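Local coordinates for protein 2-hydroxyisobutyryl-CoA synthetase (Aquincola tertiaricarbonis, PDB 6HDY) that belongs to the AMP-binding enzymes of the ANL clan, with a large N-terminal part followed by a smaller C-terminal domain, at residues M158-G163 and L244-F249; D411-R416 and H440-V445; M285-T290 and I304-C309; G52-V57 and K83-F88. All coordinates share one frame; numbering follows the deposited sequence.

Contact 1 of 4, residues M158-G163 and L244-F249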
loop_
_atom_site.group_PDB
_atom_site.type_symbol
_atom_site.label_atom_id
_atom_site.label_comp_id
_atom_site.label_asym_id
_atom_site.label_seq_id
_atom_site.Cartn_x
_atom_site.Cartn_y
_atom_site.Cartn_z
ATOM N N MET A 158 -19.483 -12.432 6.645
ATOM C CA MET A 158 -18.558 -13.531 6.379
ATOM C C MET A 158 -18.064 -14.164 7.692
ATOM O O MET A 158 -17.238 -15.089 7.672
ATOM C CB MET A 158 -17.375 -13.054 5.541
ATOM C CG MET A 158 -17.769 -12.391 4.236
ATOM S SD MET A 158 -16.302 -11.811 3.340
ATOM C CE MET A 158 -17.036 -11.443 1.692
ATOM N N GLY A 159 -18.595 -13.681 8.817
ATOM C CA GLY A 159 -18.211 -14.150 10.142
ATOM C C GLY A 159 -16.947 -13.519 10.698
ATOM O O GLY A 159 -16.421 -14.005 11.706
ATOM N N ILE A 160 -16.425 -12.447 10.035
ATOM C CA ILE A 160 -15.248 -11.694 10.485
ATOM C C ILE A 160 -15.711 -10.766 11.618
ATOM O O ILE A 160 -16.791 -10.174 11.539
ATOM C CB ILE A 160 -14.474 -10.945 9.334
ATOM C CG1 ILE A 160 -14.308 -11.834 8.067
ATOM C CG2 ILE A 160 -13.102 -10.444 9.826
ATOM C CD1 ILE A 160 -13.829 -11.082 6.794
ATOM N N ARG A 161 -14.935 -10.692 12.702
ATOM C CA ARG A 161 -15.354 -9.958 13.897
ATOM C C ARG A 161 -14.383 -8.932 14.437
ATOM O O ARG A 161 -13.183 -9.069 14.202
ATOM C CB ARG A 161 -15.658 -10.986 15.016
ATOM C CG ARG A 161 -16.866 -11.896 14.750
ATOM C CD ARG A 161 -18.185 -11.140 14.795
ATOM N NE ARG A 161 -19.339 -12.023 14.550
ATOM C CZ ARG A 161 -19.902 -12.220 13.366
ATOM N NH1 ARG A 161 -19.405 -11.637 12.276
ATOM N NH2 ARG A 161 -20.946 -13.024 13.253
ATOM N N PRO A 162 -14.849 -7.973 15.291
ATOM C CA PRO A 162 -13.903 -7.059 15.948
ATOM C C PRO A 162 -12.806 -7.840 16.682
ATOM O O PRO A 162 -13.081 -8.888 17.286
ATOM C CB PRO A 162 -14.782 -6.304 16.955
ATOM C CG PRO A 162 -16.130 -6.328 16.356
ATOM C CD PRO A 162 -16.239 -7.675 15.699
ATOM N N GLY A 163 -11.571 -7.367 16.551
ATOM C CA GLY A 163 -10.421 -7.993 17.185
ATOM C C GLY A 163 -9.766 -9.065 16.354
ATOM O O GLY A 163 -8.658 -9.484 16.678
ATOM N N LEU A 244 -6.187 -19.550 9.855
ATOM C CA LEU A 244 -7.228 -18.920 9.041
ATOM C C LEU A 244 -8.572 -19.560 9.178
ATOM O O LEU A 244 -8.690 -20.790 9.082
ATOM C CB LEU A 244 -6.828 -18.841 7.548
ATOM C CG LEU A 244 -5.681 -17.889 7.198
ATOM C CD1 LEU A 244 -4.964 -18.349 5.955
ATOM C CD2 LEU A 244 -6.167 -16.424 7.072
ATOM N N LYS A 245 -9.599 -18.731 9.404
ATOM C CA LYS A 245 -10.980 -19.225 9.457
ATOM C C LYS A 245 -11.556 -18.987 8.063
ATOM O O LYS A 245 -12.435 -19.723 7.598
ATOM C CB LYS A 245 -11.815 -18.497 10.527
ATOM C CG LYS A 245 -11.256 -18.601 11.968
ATOM C CD LYS A 245 -11.357 -20.020 12.583
ATOM C CE LYS A 245 -10.584 -20.167 13.880
ATOM N NZ LYS A 245 -9.127 -20.386 13.658
ATOM N N CYS A 246 -11.042 -17.950 7.387
ATOM C CA CYS A 246 -11.500 -17.628 6.052
ATOM C C CYS A 246 -10.512 -16.808 5.255
ATOM O O CYS A 246 -9.584 -16.202 5.795
ATOM C CB CYS A 246 -12.881 -16.973 6.073
ATOM S SG CYS A 246 -12.855 -15.175 6.267
ATOM N N LEU A 247 -10.730 -16.843 3.938
ATOM C CA LEU A 247 -10.030 -16.100 2.906
ATOM C C LEU A 247 -11.164 -15.539 2.050
ATOM O O LEU A 247 -12.093 -16.276 1.730
ATOM C CB LEU A 247 -9.119 -17.016 2.062
ATOM C CG LEU A 247 -8.004 -17.751 2.805
ATOM C CD1 LEU A 247 -8.438 -19.183 3.140
ATOM C CD2 LEU A 247 -6.718 -17.781 1.970
ATOM N N PHE A 248 -11.137 -14.239 1.756
ATOM C CA PHE A 248 -12.180 -13.603 0.952
ATOM C C PHE A 248 -11.533 -12.875 -0.195
ATOM O O PHE A 248 -10.531 -12.211 -0.003
ATOM C CB PHE A 248 -13.155 -12.758 1.780
ATOM C CG PHE A 248 -12.661 -11.453 2.368
ATOM C CD1 PHE A 248 -11.853 -11.444 3.502
ATOM C CD2 PHE A 248 -13.133 -10.230 1.885
ATOM C CE1 PHE A 248 -11.452 -10.233 4.081
ATOM C CE2 PHE A 248 -12.735 -9.023 2.468
ATOM C CZ PHE A 248 -11.875 -9.033 3.542
ATOM N N PHE A 249 -12.020 -13.114 -1.396
ATOM C CA PHE A 249 -11.356 -12.647 -2.607
ATOM C C PHE A 249 -12.233 -11.853 -3.537
ATOM O O PHE A 249 -13.444 -12.099 -3.653
ATOM C CB PHE A 249 -10.811 -13.876 -3.420
ATOM C CG PHE A 249 -10.015 -14.946 -2.689
ATOM C CD1 PHE A 249 -8.793 -14.644 -2.088
ATOM C CD2 PHE A 249 -10.454 -16.274 -2.666
ATOM C CE1 PHE A 249 -8.052 -15.637 -1.440
ATOM C CE2 PHE A 249 -9.709 -17.266 -2.012
ATOM C CZ PHE A 249 -8.507 -16.947 -1.423
#

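Contact 2 of 4, residues D411-R416 and H440-V445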
loop_
_atom_site.group_PDB
_atom_site.type_symbol
_atom_site.label_atom_id
_atom_site.label_comp_id
_atom_site.label_asym_id
_atom_site.label_seq_id
_atom_site.Cartn_x
_atom_site.Cartn_y
_atom_site.Cartn_z
ATOM N N ASP A 411 -9.865 -23.789 -35.143
ATOM C CA ASP A 411 -10.417 -25.137 -35.267
ATOM C C ASP A 411 -10.227 -25.939 -33.972
ATOM O O ASP A 411 -11.077 -26.771 -33.624
ATOM C CB ASP A 411 -9.784 -25.866 -36.460
ATOM C CG ASP A 411 -10.206 -25.314 -37.816
ATOM O OD1 ASP A 411 -11.422 -25.074 -38.012
ATOM O OD2 ASP A 411 -9.328 -25.166 -38.699
ATOM N N GLU A 412 -9.108 -25.680 -33.260
ATOM C CA GLU A 412 -8.763 -26.374 -32.017
ATOM C C GLU A 412 -8.295 -25.399 -30.938
ATOM O O GLU A 412 -7.884 -24.275 -31.230
ATOM C CB GLU A 412 -7.667 -27.458 -32.236
ATOM C CG GLU A 412 -7.660 -28.171 -33.590
ATOM C CD GLU A 412 -6.402 -27.941 -34.409
ATOM O OE1 GLU A 412 -6.160 -26.787 -34.835
ATOM O OE2 GLU A 412 -5.645 -28.920 -34.605
ATOM N N LEU A 413 -8.316 -25.872 -29.690
ATOM C CA LEU A 413 -7.868 -25.156 -28.516
ATOM C C LEU A 413 -6.416 -25.541 -28.204
ATOM O O LEU A 413 -6.139 -26.714 -28.003
ATOM C CB LEU A 413 -8.792 -25.486 -27.332
ATOM C CG LEU A 413 -8.401 -24.900 -25.953
ATOM C CD1 LEU A 413 -8.375 -23.374 -25.972
ATOM C CD2 LEU A 413 -9.338 -25.391 -24.876
ATOM N N LEU A 414 -5.496 -24.554 -28.171
ATOM C CA LEU A 414 -4.088 -24.796 -27.851
ATOM C C LEU A 414 -3.856 -24.462 -26.373
ATOM O O LEU A 414 -4.125 -23.331 -25.937
ATOM C CB LEU A 414 -3.115 -23.993 -28.757
ATOM C CG LEU A 414 -3.206 -24.159 -30.289
ATOM C CD1 LEU A 414 -2.137 -23.343 -30.976
ATOM C CD2 LEU A 414 -3.080 -25.622 -30.721
ATOM N N LEU A 415 -3.373 -25.458 -25.601
ATOM C CA LEU A 415 -3.099 -25.295 -24.168
ATOM C C LEU A 415 -1.665 -25.669 -23.831
ATOM O O LEU A 415 -1.138 -26.627 -24.391
ATOM C CB LEU A 415 -4.074 -26.129 -23.310
ATOM C CG LEU A 415 -5.594 -25.864 -23.433
ATOM C CD1 LEU A 415 -6.387 -26.865 -22.583
ATOM C CD2 LEU A 415 -5.962 -24.412 -22.992
ATOM N N ARG A 416 -1.023 -24.879 -22.954
ATOM C CA ARG A 416 0.315 -25.120 -22.412
ATOM C C ARG A 416 0.001 -25.423 -20.957
ATOM O O ARG A 416 -0.461 -24.533 -20.240
ATOM C CB ARG A 416 1.254 -23.897 -22.537
ATOM C CG ARG A 416 1.552 -23.453 -23.988
ATOM C CD ARG A 416 2.767 -22.533 -24.036
ATOM N NE ARG A 416 3.991 -23.320 -24.199
ATOM C CZ ARG A 416 5.224 -22.919 -23.896
ATOM N NH1 ARG A 416 5.433 -21.709 -23.385
ATOM N NH2 ARG A 416 6.258 -23.733 -24.086
ATOM N N HIS A 440 -8.362 -34.875 -23.185
ATOM C CA HIS A 440 -9.671 -35.531 -23.140
ATOM C C HIS A 440 -10.649 -34.809 -22.231
ATOM O O HIS A 440 -11.746 -34.499 -22.681
ATOM C CB HIS A 440 -9.531 -37.008 -22.718
ATOM C CG HIS A 440 -10.833 -37.755 -22.613
ATOM N ND1 HIS A 440 -11.376 -38.424 -23.704
ATOM C CD2 HIS A 440 -11.636 -37.951 -21.536
ATOM C CE1 HIS A 440 -12.491 -38.992 -23.259
ATOM N NE2 HIS A 440 -12.691 -38.734 -21.962
ATOM N N ARG A 441 -10.269 -34.559 -20.958
ATOM C CA ARG A 441 -11.124 -33.904 -19.959
ATOM C C ARG A 441 -11.696 -32.587 -20.510
ATOM O O ARG A 441 -12.917 -32.406 -20.538
ATOM C CB ARG A 441 -10.361 -33.682 -18.629
ATOM C CG ARG A 441 -11.164 -34.014 -17.364
ATOM C CD ARG A 441 -10.617 -35.242 -16.637
ATOM N NE ARG A 441 -10.449 -35.027 -15.193
ATOM C CZ ARG A 441 -9.880 -35.896 -14.357
ATOM N NH1 ARG A 441 -9.419 -37.058 -14.804
ATOM N NH2 ARG A 441 -9.769 -35.607 -13.065
ATOM N N VAL A 442 -10.805 -31.717 -21.015
ATOM C CA VAL A 442 -11.108 -30.411 -21.612
ATOM C C VAL A 442 -12.058 -30.568 -22.809
ATOM O O VAL A 442 -13.020 -29.807 -22.914
ATOM C CB VAL A 442 -9.791 -29.653 -21.942
ATOM C CG1 VAL A 442 -10.044 -28.382 -22.745
ATOM C CG2 VAL A 442 -9.031 -29.321 -20.658
ATOM N N GLN A 443 -11.825 -31.606 -23.661
ATOM C CA GLN A 443 -12.670 -31.927 -24.817
ATOM C C GLN A 443 -14.078 -32.310 -24.377
ATOM O O GLN A 443 -15.037 -31.820 -24.954
ATOM C CB GLN A 443 -12.063 -33.043 -25.690
ATOM C CG GLN A 443 -10.862 -32.597 -26.525
ATOM C CD GLN A 443 -10.457 -33.585 -27.591
ATOM O OE1 GLN A 443 -9.278 -33.924 -27.729
ATOM N NE2 GLN A 443 -11.410 -34.019 -28.407
ATOM N N THR A 444 -14.199 -33.157 -23.339
ATOM C CA THR A 444 -15.478 -33.606 -22.781
ATOM C C THR A 444 -16.247 -32.416 -22.177
ATOM O O THR A 444 -17.473 -32.349 -22.314
ATOM C CB THR A 444 -15.228 -34.690 -21.708
ATOM O OG1 THR A 444 -14.191 -35.573 -22.139
ATOM C CG2 THR A 444 -16.486 -35.478 -21.348
ATOM N N VAL A 445 -15.523 -31.488 -21.518
ATOM C CA VAL A 445 -16.110 -30.332 -20.844
ATOM C C VAL A 445 -16.675 -29.313 -21.846
ATOM O O VAL A 445 -17.860 -28.973 -21.763
ATOM C CB VAL A 445 -15.123 -29.689 -19.807
ATOM C CG1 VAL A 445 -15.609 -28.322 -19.326
ATOM C CG2 VAL A 445 -14.892 -30.612 -18.608
#

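Contact 3 of 4, residues M285-T290 and I304-C309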
loop_
_atom_site.group_PDB
_atom_site.type_symbol
_atom_site.label_atom_id
_atom_site.label_comp_id
_atom_site.label_asym_id
_atom_site.label_seq_id
_atom_site.Cartn_x
_atom_site.Cartn_y
_atom_site.Cartn_z
ATOM N N MET A 285 -17.697 -4.699 -2.604
ATOM C CA MET A 285 -18.197 -5.891 -1.917
ATOM C C MET A 285 -19.747 -5.946 -1.991
ATOM O O MET A 285 -20.338 -6.820 -1.381
ATOM C CB MET A 285 -17.687 -5.949 -0.449
ATOM C CG MET A 285 -16.199 -6.220 -0.337
ATOM S SD MET A 285 -15.544 -6.339 1.356
ATOM C CE MET A 285 -16.219 -7.863 1.844
ATOM N N ASN A 286 -20.401 -5.051 -2.780
ATOM C CA ASN A 286 -21.870 -5.022 -2.988
ATOM C C ASN A 286 -22.415 -6.372 -3.544
ATOM O O ASN A 286 -23.617 -6.639 -3.535
ATOM C CB ASN A 286 -22.263 -3.831 -3.884
ATOM C CG ASN A 286 -21.843 -4.009 -5.323
ATOM O OD1 ASN A 286 -20.681 -3.918 -5.657
ATOM N ND2 ASN A 286 -22.767 -4.323 -6.207
ATOM N N VAL A 287 -21.513 -7.194 -4.060
ATOM C CA VAL A 287 -21.771 -8.575 -4.472
ATOM C C VAL A 287 -20.788 -9.395 -3.633
ATOM O O VAL A 287 -19.573 -9.128 -3.680
ATOM C CB VAL A 287 -21.742 -8.888 -5.998
ATOM C CG1 VAL A 287 -22.920 -8.241 -6.716
ATOM C CG2 VAL A 287 -20.414 -8.496 -6.641
ATOM N N ALA A 288 -21.325 -10.241 -2.737
ATOM C CA ALA A 288 -20.511 -11.023 -1.797
ATOM C C ALA A 288 -21.254 -12.166 -1.159
ATOM O O ALA A 288 -22.395 -12.004 -0.718
ATOM C CB ALA A 288 -19.944 -10.118 -0.688
ATOM N N GLY A 289 -20.550 -13.278 -1.006
ATOM C CA GLY A 289 -21.065 -14.445 -0.296
ATOM C C GLY A 289 -21.063 -14.218 1.210
ATOM O O GLY A 289 -20.392 -13.302 1.721
ATOM N N THR A 290 -21.872 -15.009 1.932
ATOM C CA THR A 290 -21.960 -14.879 3.398
ATOM C C THR A 290 -21.502 -16.192 4.059
ATOM O O THR A 290 -21.282 -17.167 3.359
ATOM C CB THR A 290 -23.348 -14.390 3.833
ATOM O OG1 THR A 290 -24.279 -15.450 3.657
ATOM C CG2 THR A 290 -23.818 -13.159 3.077
ATOM N N ILE A 304 -25.741 -1.030 -3.327
ATOM C CA ILE A 304 -25.650 -0.766 -4.765
ATOM C C ILE A 304 -26.735 -1.630 -5.415
ATOM O O ILE A 304 -26.839 -2.820 -5.114
ATOM C CB ILE A 304 -24.223 -1.068 -5.353
ATOM C CG1 ILE A 304 -23.221 0.039 -4.967
ATOM C CG2 ILE A 304 -24.227 -1.340 -6.903
ATOM C CD1 ILE A 304 -21.770 -0.339 -5.155
ATOM N N TYR A 305 -27.517 -1.032 -6.315
ATOM C CA TYR A 305 -28.575 -1.722 -7.040
ATOM C C TYR A 305 -28.009 -2.474 -8.252
ATOM O O TYR A 305 -27.587 -1.858 -9.234
ATOM C CB TYR A 305 -29.693 -0.720 -7.418
ATOM C CG TYR A 305 -30.846 -1.326 -8.187
ATOM C CD1 TYR A 305 -31.527 -2.448 -7.704
ATOM C CD2 TYR A 305 -31.266 -0.777 -9.395
ATOM C CE1 TYR A 305 -32.584 -3.012 -8.414
ATOM C CE2 TYR A 305 -32.333 -1.325 -10.106
ATOM C CZ TYR A 305 -32.994 -2.435 -9.608
ATOM O OH TYR A 305 -34.044 -2.963 -10.313
ATOM N N THR A 306 -27.953 -3.810 -8.152
ATOM C CA THR A 306 -27.456 -4.674 -9.227
ATOM C C THR A 306 -28.638 -5.126 -10.119
ATOM O O THR A 306 -29.678 -5.582 -9.612
ATOM C CB THR A 306 -26.677 -5.895 -8.662
ATOM O OG1 THR A 306 -25.561 -5.466 -7.882
ATOM C CG2 THR A 306 -26.178 -6.853 -9.764
ATOM N N GLU A 307 -28.439 -5.031 -11.444
ATOM C CA GLU A 307 -29.381 -5.480 -12.462
ATOM C C GLU A 307 -28.649 -6.451 -13.383
ATOM O O GLU A 307 -27.607 -6.100 -13.929
ATOM C CB GLU A 307 -29.867 -4.309 -13.304
ATOM C CG GLU A 307 -30.573 -3.200 -12.557
ATOM C CD GLU A 307 -30.795 -1.998 -13.447
ATOM O OE1 GLU A 307 -29.852 -1.191 -13.592
ATOM O OE2 GLU A 307 -31.865 -1.920 -14.088
ATOM N N VAL A 308 -29.179 -7.657 -13.580
ATOM C CA VAL A 308 -28.534 -8.589 -14.505
ATOM C C VAL A 308 -29.339 -8.489 -15.799
ATOM O O VAL A 308 -30.529 -8.823 -15.851
ATOM C CB VAL A 308 -28.314 -9.998 -13.912
ATOM C CG1 VAL A 308 -27.831 -10.994 -14.962
ATOM C CG2 VAL A 308 -27.335 -9.921 -12.747
ATOM N N CYS A 309 -28.700 -7.899 -16.811
ATOM C CA CYS A 309 -29.364 -7.490 -18.031
ATOM C C CYS A 309 -28.965 -8.243 -19.290
ATOM O O CYS A 309 -27.860 -8.774 -19.410
ATOM C CB CYS A 309 -29.184 -5.980 -18.219
ATOM S SG CYS A 309 -29.767 -4.979 -16.813
HETATM O O HOH W 1 -25.228 -5.188 -5.118
#

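Contact 4 of 4, residues G52-V57 and K83-F88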
loop_
_atom_site.group_PDB
_atom_site.type_symbol
_atom_site.label_atom_id
_atom_site.label_comp_id
_atom_site.label_asym_id
_atom_site.label_seq_id
_atom_site.Cartn_x
_atom_site.Cartn_y
_atom_site.Cartn_z
ATOM N N GLY A 52 -37.080 4.691 -4.393
ATOM C CA GLY A 52 -37.118 5.978 -3.706
ATOM C C GLY A 52 -35.748 6.624 -3.691
ATOM O O GLY A 52 -35.602 7.798 -4.044
ATOM N N ARG A 53 -34.724 5.829 -3.345
ATOM C CA ARG A 53 -33.326 6.269 -3.318
ATOM C C ARG A 53 -32.826 6.608 -4.729
ATOM O O ARG A 53 -32.101 7.583 -4.911
ATOM C CB ARG A 53 -32.428 5.179 -2.694
ATOM C CG ARG A 53 -30.922 5.552 -2.659
ATOM C CD ARG A 53 -30.598 6.875 -1.952
ATOM N NE ARG A 53 -31.195 6.944 -0.618
ATOM C CZ ARG A 53 -30.674 6.369 0.458
ATOM N NH1 ARG A 53 -29.511 5.724 0.381
ATOM N NH2 ARG A 53 -31.294 6.451 1.623
ATOM N N LEU A 54 -33.201 5.767 -5.704
ATOM C CA LEU A 54 -32.866 5.866 -7.123
ATOM C C LEU A 54 -33.299 7.223 -7.652
ATOM O O LEU A 54 -32.545 7.861 -8.379
ATOM C CB LEU A 54 -33.576 4.720 -7.878
ATOM C CG LEU A 54 -32.755 3.689 -8.671
ATOM C CD1 LEU A 54 -31.293 3.612 -8.270
ATOM C CD2 LEU A 54 -33.419 2.325 -8.672
ATOM N N GLN A 55 -34.468 7.698 -7.210
ATOM C CA GLN A 55 -35.021 9.002 -7.568
ATOM C C GLN A 55 -34.155 10.128 -6.981
ATOM O O GLN A 55 -33.813 11.075 -7.695
ATOM C CB GLN A 55 -36.478 9.118 -7.089
ATOM C CG GLN A 55 -37.420 8.167 -7.832
ATOM C CD GLN A 55 -38.741 7.979 -7.121
ATOM O OE1 GLN A 55 -38.804 7.774 -5.905
ATOM N NE2 GLN A 55 -39.827 8.019 -7.872
ATOM N N GLN A 56 -33.762 9.984 -5.691
ATOM C CA GLN A 56 -32.896 10.919 -4.974
ATOM C C GLN A 56 -31.540 11.031 -5.694
ATOM O O GLN A 56 -31.109 12.136 -5.979
ATOM C CB GLN A 56 -32.668 10.460 -3.516
ATOM C CG GLN A 56 -33.858 10.533 -2.587
ATOM C CD GLN A 56 -33.493 10.147 -1.164
ATOM O OE1 GLN A 56 -33.702 8.996 -0.743
ATOM N NE2 GLN A 56 -32.987 11.114 -0.374
ATOM N N VAL A 57 -30.898 9.879 -6.015
ATOM C CA VAL A 57 -29.587 9.782 -6.686
ATOM C C VAL A 57 -29.611 10.465 -8.070
ATOM O O VAL A 57 -28.728 11.273 -8.377
ATOM C CB VAL A 57 -29.082 8.305 -6.730
ATOM C CG1 VAL A 57 -27.824 8.153 -7.598
ATOM C CG2 VAL A 57 -28.815 7.783 -5.315
ATOM N N LYS A 83 -40.397 6.285 -12.442
ATOM C CA LYS A 83 -41.601 6.043 -11.637
ATOM C C LYS A 83 -41.758 4.583 -11.214
ATOM O O LYS A 83 -42.710 4.253 -10.509
ATOM C CB LYS A 83 -42.857 6.570 -12.353
ATOM C CG LYS A 83 -42.864 8.086 -12.551
ATOM C CD LYS A 83 -44.206 8.541 -13.059
ATOM C CE LYS A 83 -44.274 10.002 -13.412
ATOM N NZ LYS A 83 -45.668 10.386 -13.777
ATOM N N SER A 84 -40.796 3.725 -11.619
ATOM C CA SER A 84 -40.710 2.290 -11.314
ATOM C C SER A 84 -39.326 1.759 -11.714
ATOM O O SER A 84 -38.606 2.428 -12.451
ATOM C CB SER A 84 -41.804 1.510 -12.043
ATOM O OG SER A 84 -41.609 1.491 -13.446
ATOM N N LEU A 85 -38.979 0.534 -11.270
ATOM C CA LEU A 85 -37.724 -0.138 -11.605
ATOM C C LEU A 85 -37.685 -0.490 -13.099
ATOM O O LEU A 85 -36.603 -0.590 -13.690
ATOM C CB LEU A 85 -37.522 -1.394 -10.730
ATOM C CG LEU A 85 -37.347 -1.155 -9.211
ATOM C CD1 LEU A 85 -37.348 -2.475 -8.447
ATOM C CD2 LEU A 85 -36.079 -0.354 -8.901
ATOM N N GLU A 86 -38.873 -0.643 -13.707
ATOM C CA GLU A 86 -39.035 -0.912 -15.132
ATOM C C GLU A 86 -38.707 0.351 -15.955
ATOM O O GLU A 86 -38.178 0.234 -17.057
ATOM C CB GLU A 86 -40.427 -1.507 -15.481
ATOM C CG GLU A 86 -41.405 -1.734 -14.327
ATOM C CD GLU A 86 -41.065 -2.728 -13.227
ATOM O OE1 GLU A 86 -40.583 -3.842 -13.536
ATOM O OE2 GLU A 86 -41.325 -2.398 -12.047
ATOM N N ASP A 87 -38.992 1.548 -15.408
ATOM C CA ASP A 87 -38.665 2.832 -16.050
ATOM C C ASP A 87 -37.150 3.014 -16.066
ATOM O O ASP A 87 -36.594 3.472 -17.060
ATOM C CB ASP A 87 -39.291 4.010 -15.286
ATOM C CG ASP A 87 -40.755 4.296 -15.541
ATOM O OD1 ASP A 87 -41.251 3.959 -16.639
ATOM O OD2 ASP A 87 -41.384 4.917 -14.681
ATOM N N PHE A 88 -36.492 2.645 -14.956
ATOM C CA PHE A 88 -35.051 2.702 -14.764
ATOM C C PHE A 88 -34.295 1.901 -15.833
ATOM O O PHE A 88 -33.405 2.451 -16.473
ATOM C CB PHE A 88 -34.707 2.190 -13.353
ATOM C CG PHE A 88 -33.333 2.546 -12.844
ATOM C CD1 PHE A 88 -32.997 3.868 -12.561
ATOM C CD2 PHE A 88 -32.388 1.554 -12.594
ATOM C CE1 PHE A 88 -31.717 4.198 -12.102
ATOM C CE2 PHE A 88 -31.126 1.879 -12.083
ATOM C CZ PHE A 88 -30.792 3.201 -11.862
#

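Contact 1 of 4, residues M158-G163 and L244-F249
Met158 and Ile160 both pack against Phe248, approaching its ring obliquely. The sulfur of Met158 makes a Met-aromatic contact: SD lies 4.3 Å from the ring centroid, and Met158 SD comes within 3.6 Å of Phe248 CB. Ile160 reaches the ring with its long branch, Ile160 CD1 standing 3.7 Å from Phe248 CE1. Nearer the start of the strand, Ile160 CG1 rests 4.1 Å from Cys246 SG. Cys246 and Phe248 are alternate residues of strand 246-249 and so present their side chains on the same face. Phe248 CG sits in the crowded position between backbone N and carbonyl carbon (chi1 71°), and from there the side chain crosses those of Met158 and Ile160 at about a right angle.

Behind this shell, just after helix 141-157, Gly159 completes a Schellman motif. Its positive phi of 82°, easy for a residue without a side chain, makes a turn consistent with Met158 and Ile160 both facing the strand. Tyr273 of the neighbouring strand 271-274 packs on Met158, Cys246 and Phe248, and Met285 touches Met158 and Phe248.

No hydrogen bond crosses between the segments; the helix exit is held to the parallel sheet by dispersion and by polarisable sulfur against carbon.

Contact 2 of 4, residues D411-R416 and H440-V445
Val442 points from helix 428-446 at two leucines of strand 413-419 and meets each in a different way. Leu413 and Leu415 are two apart on the strand, so both side chains leave the same face. Leu415 and Val442 reach toward each other tip to tip, Leu415 CD1 lying 4.0 Å from Val442 CG1 and almost as near to CG2. Leu413 instead runs across the valine at about a right angle and touches it with one methyl, Leu413 CD2 to Val442 CG1 at 3.7 Å. The two leucines differ in their first torsion: CG of Leu413 is opposite the backbone N (chi1 175°), whereas CG of Leu415 is opposite the carbonyl carbon (chi1 -59°), and Val442 CG1 finds a methyl of each. A short beta-branched side chain suits this place because its methyls sit close to the helix: CG1 meets both leucines and CG2 adds to the contact with Leu415.

Ile386 of helix 383-391 also packs on both leucines, and Leu390 of that helix on Val442. On the helix's exposed side, Thr444 OG1 donates to His440 O at 2.7 Å, and that oxygen also receives Thr444 N.

Strand 413-419, helix 428-446 and the adjacent parallel strand 450-454 form a beta-alpha-beta crossover in the C-terminal domain. Between these segments the helix rests on the strand by apolar packing that excludes water; a directed bond comes from beside it, where Gln443 OE1 accepts from Arg449.

Contact 3 of 4, residues M285-T290 and I304-C309
The backbones come closest at Asn286 and Ile304, whose CA atoms are 6.0 Å apart, and then spread, since CA of Val287 and CA of Thr306 are already 8.4 Å from each other. In place of direct strand pairing, one water bridges the gap. It donates to Asn286 O at 2.7 Å and to Ile304 O at 2.9 Å, and it is hydrogen-bonded to Thr306 OG1 at 2.8 Å. Three polar atoms of the two buried segments are thereby satisfied together.

Beside the water, Ile304 slants across the base of the asparagine side chain, and its CD1 is 3.7 Å from Asn286 CB. Asn286 CG stands between its own backbone N and carbonyl carbon (chi1 71°), which carries the amide across to strand 304-310. Thr306 turns OG1 beside its backbone N (chi1 -59°), toward the water and toward Val287, where Val287 CG1 is 4.0 Å from Thr306 OG1. Threonine suits this spot by offering a hydroxyl to the water from a beta-branched strand residue.

Tyr327 of strand 322-329 packs against both Asn286 and Thr306. The contact joins an outer strand, 287-288, of a three-stranded antiparallel sheet to strand 304-310 of a separate five-stranded one. This seam, bridged by a single water, lies close to the ligand site of the AMP-binding fold: the side chain of Val287 is about 6 Å from the bound 8LQ.

Contact 4 of 4, residues G52-V57 and K83-F88
A helix-helix contact joins the long helix 43-64 to the first turn of helix 85-91, with Leu54 on one side and Leu85 and Phe88 on the other. Leu54 lies over one face of the Phe88 ring in a CH-pi contact: its CG is 3.8 Å from the ring centroid, 20° off the normal and offset toward the rim. Of the methyls, Leu54 CD1 also touches the ring, 3.6 Å from Phe88 CZ. Leu54 CD2 meets Leu85 CD2 at 3.8 Å while still bordering the ring, so one forked side chain touches both partners. Phe88 CG is opposite the backbone N (chi1 -163°), which swings the ring toward the longer helix.

The start of the shorter helix is fixed by polar bonds. Ser84 is the N-cap, its OG accepting from Asp87 N at 3.3 Å; a small hydroxyl can fold back onto the helix in this way. Asp87 OD2 in turn accepts from the backbone N of Lys83 at 2.8 Å through its anti lone pair, and Asp87 OD1 forms a salt bridge with Arg91. A carboxylate near a helix N-terminus should also be favoured by the helix dipole.

Directional bonds thus shape the helix start, and apolar packing joins it to its neighbour.

Overall arrangement
The touching residues of all four contacts are buried, but their places in the fold differ. Contacts 1 and 3 lie nearer the centre of the molecule and meet through Met285, whose CE is 3.7 Å from Met158 CE. Contact 4 sits farther out and packs on the same strand as contact 3: Tyr305 CD2 is 3.8 Å from Leu54 CD2. Contacts 4, 3 and 1 therefore form a continuous path across the N-terminal part. Contact 2 stands apart in the C-terminal domain, its centre about 37 Å from that of contact 1. Sulfur and an aromatic ring distinguish contact 1 and a bridging water contact 3; contact 4 is marked by a leucine over a ring face, and contact 2 by aliphatic methyls alone.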